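Local coordinates for AT5g51070/K3K7_27 (Arabidopsis thaliana, PDB 5GKM), which probably acts as an ATP-dependent Hsp100 chaperone of the Clp protease system, of which this chain is the all-helical N-terminal domain, at residues 63-68 with 140-145; 122-127 with 151-156. All blocks are in the same frame, centred on the assembly; numbering follows the deposited sequence.

The two contacts show two ways in which helices of the Clp N-terminal domain meet. Contact 1 joins helix 59-71 to the end of helix 134-142 near the surface; contact 2 packs helix 120-130 against helix 146-158 in the interior. No helix is shared, yet 134-142 lies in sequence between the two helices of contact 2, and the nearest atoms of the two sites are about 7 Å apart. Chemistry follows depth. At contact 1 a buried alanine is flanked by a more exposed arginine-serine hydrogen bond, whereas contact 2 has no hydrogen bond across it and relies on methyl groups of alanine, valine and leucine.

Contact 1: residues 63-68 with 140-145; sequences REAVWS and KRLGAN
In the all-helical Clp N-terminal domain, helix 59-71 meets the last turn of helix 134-142, and the two are joined by a small apolar patch with a polar bond beside it. Ala65 and Arg141 bring the backbones together, their CA atoms 6.5 Å apart. The methyl of Ala65 points toward the other helix and lies against the aliphatic root of Arg141, CB to CG 3.9 Å, while Leu142 adds one branch, its CD2 4.1 Å from the same Ala65 CB. Leu142 also touches Ile57, in the loop just ahead of helix 59-71. Gly143, with positive phi, is the first residue to leave the helical path, in a Schellman motif, its N bonded back to Lys140 O at 3.1 Å; two residues on, the Asn145 side chain caps the next helix through Leu148 N.

Beyond the alanine, the arginine changes character. Its chain leaves with CG anti to the backbone N and then bends twice, at chi2 (76°) and chi3 (66°), which brings the guanidinium round to Ser68, about one turn on from Ala65. The bond across the contact uses one edge of the guanidinium: Arg141 NH1 donates to Ser68 OG at 3.0 Å, with an N-H...O angle of 155° and the oxygen close to the guanidinium plane.

Contact 2: residues 122-127 with 151-156; sequences HIAVGL and AAALTR
Ala153 is the first residue of 151-156 to touch 122-127, its CB directed at Val125 CG2 (4.1 Å) and at Ala124 CB (4.4 Å). It also belongs to the nearest pair of CA atoms, 6.8 Å between Ala153 and Val125, and it reaches Leu53 in a loop beyond the pair. Leu154 follows with a longer arm. Its CG stands anti to the carbonyl carbon (chi1 -71°), which carries the branched end back toward the valine; there CD2 comes to 3.9 Å from Val125 CG2, the two side chains crossing at about a right angle. One methyl of Val125 thus serves both neighbours, while the valine also touches Tyr109 of helix 97-112.

This is antiparallel helix packing within the Clp N-terminal fold: the axes of 122-127 and 151-156 run 156° apart in direction and approach to 8.8 Å, with alanines facing each other between them. Further along, Thr155 turns back on its own helix, where OG1 donates to Ala151 O at 3.1 Å from above the carbonyl plane. That oxygen also accepts the Thr155 backbone N-H. Arg156 next forms salt bridges with Glu121, just before 122-127, and with Asp46 and Asp48.

Contact 1: residues 63-68 with 140-145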
loop_
_atom_site.group_PDB
_atom_site.type_symbol
_atom_site.label_atom_id
_atom_site.label_comp_id
_atom_site.label_asym_id
_atom_site.label_seq_id
_atom_site.Cartn_x
_atom_site.Cartn_y
_atom_site.Cartn_z
ATOM N N ARG A 63 9.639 -3.127 6.988
ATOM C CA ARG A 63 9.573 -2.180 8.085
ATOM C C ARG A 63 10.919 -1.503 8.429
ATOM O O ARG A 63 10.963 -0.337 8.617
ATOM C CB ARG A 63 9.056 -2.870 9.339
ATOM C CG ARG A 63 7.615 -3.264 9.301
ATOM C CD ARG A 63 7.277 -4.008 10.592
ATOM N NE ARG A 63 5.876 -4.336 10.687
ATOM C CZ ARG A 63 5.423 -5.463 11.170
ATOM N NH1 ARG A 63 6.284 -6.334 11.636
ATOM N NH2 ARG A 63 4.142 -5.724 11.176
ATOM N N GLU A 64 11.999 -2.251 8.394
ATOM C CA GLU A 64 13.316 -1.670 8.595
ATOM C C GLU A 64 13.663 -0.633 7.575
ATOM O O GLU A 64 14.231 0.371 7.885
ATOM C CB GLU A 64 14.382 -2.742 8.534
ATOM C CG GLU A 64 14.321 -3.689 9.679
ATOM C CD GLU A 64 15.186 -4.921 9.531
ATOM O OE1 GLU A 64 16.039 -4.939 8.651
ATOM O OE2 GLU A 64 14.984 -5.845 10.332
ATOM N N ALA A 65 13.311 -0.921 6.342
ATOM C CA ALA A 65 13.596 -0.021 5.302
ATOM C C ALA A 65 12.859 1.260 5.504
ATOM O O ALA A 65 13.395 2.294 5.310
ATOM C CB ALA A 65 13.224 -0.636 3.965
ATOM N N VAL A 66 11.583 1.154 5.846
ATOM C CA VAL A 66 10.786 2.344 5.959
ATOM C C VAL A 66 11.262 3.278 7.088
ATOM O O VAL A 66 11.301 4.473 6.949
ATOM C CB VAL A 66 9.297 1.986 6.108
ATOM C CG1 VAL A 66 8.478 3.204 6.498
ATOM C CG2 VAL A 66 8.770 1.482 4.771
ATOM N N TRP A 67 11.547 2.665 8.192
ATOM C CA TRP A 67 12.018 3.411 9.304
ATOM C C TRP A 67 13.303 4.120 8.939
ATOM O O TRP A 67 13.441 5.335 9.122
ATOM C CB TRP A 67 12.235 2.491 10.506
ATOM C CG TRP A 67 12.839 3.254 11.660
ATOM C CD1 TRP A 67 14.130 3.215 12.102
ATOM C CD2 TRP A 67 12.180 4.219 12.529
ATOM N NE1 TRP A 67 14.318 4.045 13.143
ATOM C CE2 TRP A 67 13.200 4.682 13.454
ATOM C CE3 TRP A 67 10.903 4.699 12.655
ATOM C CZ2 TRP A 67 12.923 5.620 14.430
ATOM C CZ3 TRP A 67 10.646 5.651 13.637
ATOM C CH2 TRP A 67 11.645 6.097 14.501
ATOM N N SER A 68 14.190 3.376 8.297
ATOM C CA SER A 68 15.449 3.950 7.956
ATOM C C SER A 68 15.321 5.137 7.009
ATOM O O SER A 68 15.916 6.178 7.204
ATOM C CB SER A 68 16.325 2.872 7.366
ATOM O OG SER A 68 17.524 3.454 6.997
ATOM N N LYS A 140 13.534 0.101 -3.717
ATOM C CA LYS A 140 14.921 0.248 -4.089
ATOM C C LYS A 140 15.821 -0.184 -2.948
ATOM O O LYS A 140 16.788 -0.830 -3.151
ATOM C CB LYS A 140 15.239 1.670 -4.515
ATOM C CG LYS A 140 16.696 1.884 -4.891
ATOM C CD LYS A 140 16.952 3.286 -5.385
ATOM C CE LYS A 140 18.285 3.364 -6.132
ATOM N NZ LYS A 140 18.993 4.642 -5.873
ATOM N N ARG A 141 15.459 0.194 -1.747
ATOM C CA ARG A 141 16.220 -0.201 -0.604
ATOM C C ARG A 141 16.192 -1.705 -0.419
ATOM O O ARG A 141 17.136 -2.287 0.007
ATOM C CB ARG A 141 15.762 0.552 0.641
ATOM C CG ARG A 141 16.452 0.160 1.911
ATOM C CD ARG A 141 17.852 0.767 1.941
ATOM N NE ARG A 141 17.900 2.216 2.006
ATOM C CZ ARG A 141 18.015 2.907 3.126
ATOM N NH1 ARG A 141 18.052 2.280 4.267
ATOM N NH2 ARG A 141 18.064 4.200 3.116
ATOM N N LEU A 142 15.082 -2.330 -0.748
ATOM C CA LEU A 142 14.971 -3.779 -0.673
ATOM C C LEU A 142 15.562 -4.516 -1.881
ATOM O O LEU A 142 15.577 -5.679 -1.875
ATOM C CB LEU A 142 13.523 -4.220 -0.453
ATOM C CG LEU A 142 12.838 -3.652 0.775
ATOM C CD1 LEU A 142 11.346 -3.902 0.817
ATOM C CD2 LEU A 142 13.475 -4.225 2.010
ATOM N N GLY A 143 16.037 -3.803 -2.879
ATOM C CA GLY A 143 16.572 -4.465 -4.050
ATOM C C GLY A 143 15.566 -5.101 -4.989
ATOM O O GLY A 143 15.874 -6.000 -5.722
ATOM N N ALA A 144 14.354 -4.571 -4.979
ATOM C CA ALA A 144 13.254 -5.158 -5.719
ATOM C C ALA A 144 12.963 -4.327 -6.949
ATOM O O ALA A 144 13.282 -3.192 -7.003
ATOM C CB ALA A 144 12.019 -5.258 -4.849
ATOM N N ASN A 145 12.334 -4.938 -7.927
ATOM C CA ASN A 145 11.993 -4.225 -9.154
ATOM C C ASN A 145 10.508 -3.977 -9.220
ATOM O O ASN A 145 9.788 -4.857 -9.371
ATOM C CB ASN A 145 12.417 -5.101 -10.328
ATOM C CG ASN A 145 12.189 -4.465 -11.691
ATOM O OD1 ASN A 145 11.234 -3.818 -11.953
ATOM N ND2 ASN A 145 13.103 -4.730 -12.566
#

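Contact 2: residues 122-127 with 151-156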
loop_
_atom_site.group_PDB
_atom_site.type_symbol
_atom_site.label_atom_id
_atom_site.label_comp_id
_atom_site.label_asym_id
_atom_site.label_seq_id
_atom_site.Cartn_x
_atom_site.Cartn_y
_atom_site.Cartn_z
ATOM N N HIS A 122 -5.104 -4.652 -7.282
ATOM C CA HIS A 122 -5.436 -3.400 -7.898
ATOM C C HIS A 122 -4.808 -2.239 -7.172
ATOM O O HIS A 122 -4.411 -1.301 -7.762
ATOM C CB HIS A 122 -6.927 -3.148 -7.912
ATOM C CG HIS A 122 -7.718 -4.136 -8.734
ATOM N ND1 HIS A 122 -8.595 -4.989 -8.217
ATOM C CD2 HIS A 122 -7.721 -4.361 -10.077
ATOM C CE1 HIS A 122 -9.128 -5.703 -9.186
ATOM N NE2 HIS A 122 -8.585 -5.327 -10.316
ATOM N N ILE A 123 -4.816 -2.309 -5.849
ATOM C CA ILE A 123 -4.159 -1.300 -5.038
ATOM C C ILE A 123 -2.661 -1.264 -5.297
ATOM O O ILE A 123 -2.095 -0.252 -5.364
ATOM C CB ILE A 123 -4.428 -1.444 -3.509
ATOM C CG1 ILE A 123 -5.938 -1.398 -3.255
ATOM C CG2 ILE A 123 -3.638 -0.394 -2.733
ATOM C CD1 ILE A 123 -6.373 -1.760 -1.851
ATOM N N ALA A 124 -2.068 -2.431 -5.424
ATOM C CA ALA A 124 -0.650 -2.463 -5.744
ATOM C C ALA A 124 -0.329 -1.832 -7.105
ATOM O O ALA A 124 0.601 -1.145 -7.225
ATOM C CB ALA A 124 -0.111 -3.889 -5.690
ATOM N N VAL A 125 -1.167 -2.108 -8.082
ATOM C CA VAL A 125 -0.922 -1.534 -9.391
ATOM C C VAL A 125 -1.001 -0.025 -9.273
ATOM O O VAL A 125 -0.229 0.646 -9.824
ATOM C CB VAL A 125 -1.900 -2.030 -10.475
ATOM C CG1 VAL A 125 -1.606 -1.354 -11.812
ATOM C CG2 VAL A 125 -1.723 -3.525 -10.624
ATOM N N GLY A 126 -1.950 0.445 -8.499
ATOM C CA GLY A 126 -2.058 1.867 -8.271
ATOM C C GLY A 126 -0.847 2.423 -7.571
ATOM O O GLY A 126 -0.349 3.417 -7.928
ATOM N N LEU A 127 -0.398 1.705 -6.560
ATOM C CA LEU A 127 0.661 2.175 -5.755
ATOM C C LEU A 127 1.909 2.346 -6.577
ATOM O O LEU A 127 2.667 3.253 -6.380
ATOM C CB LEU A 127 0.885 1.205 -4.607
ATOM C CG LEU A 127 1.991 1.433 -3.594
ATOM C CD1 LEU A 127 1.758 2.770 -2.927
ATOM C CD2 LEU A 127 2.031 0.335 -2.546
ATOM N N ALA A 151 3.643 -6.260 -12.576
ATOM C CA ALA A 151 3.301 -7.340 -13.463
ATOM C C ALA A 151 2.805 -8.541 -12.734
ATOM O O ALA A 151 1.856 -9.114 -13.135
ATOM C CB ALA A 151 4.461 -7.709 -14.372
ATOM N N ALA A 152 3.453 -8.868 -11.626
ATOM C CA ALA A 152 3.016 -9.969 -10.837
ATOM C C ALA A 152 1.594 -9.753 -10.300
ATOM O O ALA A 152 0.874 -10.661 -10.178
ATOM C CB ALA A 152 3.979 -10.244 -9.686
ATOM N N ALA A 153 1.264 -8.528 -9.934
ATOM C CA ALA A 153 -0.057 -8.267 -9.461
ATOM C C ALA A 153 -1.085 -8.469 -10.563
ATOM O O ALA A 153 -2.105 -8.991 -10.350
ATOM C CB ALA A 153 -0.164 -6.850 -8.900
ATOM N N LEU A 154 -0.749 -7.992 -11.742
ATOM C CA LEU A 154 -1.634 -8.164 -12.870
ATOM C C LEU A 154 -1.826 -9.652 -13.193
ATOM O O LEU A 154 -2.889 -10.059 -13.549
ATOM C CB LEU A 154 -1.124 -7.396 -14.076
ATOM C CG LEU A 154 -1.228 -5.882 -13.989
ATOM C CD1 LEU A 154 -0.428 -5.191 -15.034
ATOM C CD2 LEU A 154 -2.628 -5.299 -13.950
ATOM N N THR A 155 -0.767 -10.421 -13.061
ATOM C CA THR A 155 -0.828 -11.846 -13.272
ATOM C C THR A 155 -1.761 -12.535 -12.293
ATOM O O THR A 155 -2.576 -13.341 -12.682
ATOM C CB THR A 155 0.569 -12.475 -13.303
ATOM O OG1 THR A 155 1.312 -11.906 -14.367
ATOM C CG2 THR A 155 0.496 -13.929 -13.468
ATOM N N ARG A 156 -1.720 -12.128 -11.050
ATOM C CA ARG A 156 -2.635 -12.663 -10.087
ATOM C C ARG A 156 -4.091 -12.396 -10.420
ATOM O O ARG A 156 -4.930 -13.218 -10.248
ATOM C CB ARG A 156 -2.357 -12.080 -8.710
ATOM C CG ARG A 156 -1.337 -12.824 -7.924
ATOM C CD ARG A 156 -1.375 -12.333 -6.521
ATOM N NE ARG A 156 -0.287 -12.764 -5.719
ATOM C CZ ARG A 156 -0.066 -12.373 -4.474
ATOM N NH1 ARG A 156 -0.881 -11.525 -3.873
ATOM N NH2 ARG A 156 0.966 -12.812 -3.852
#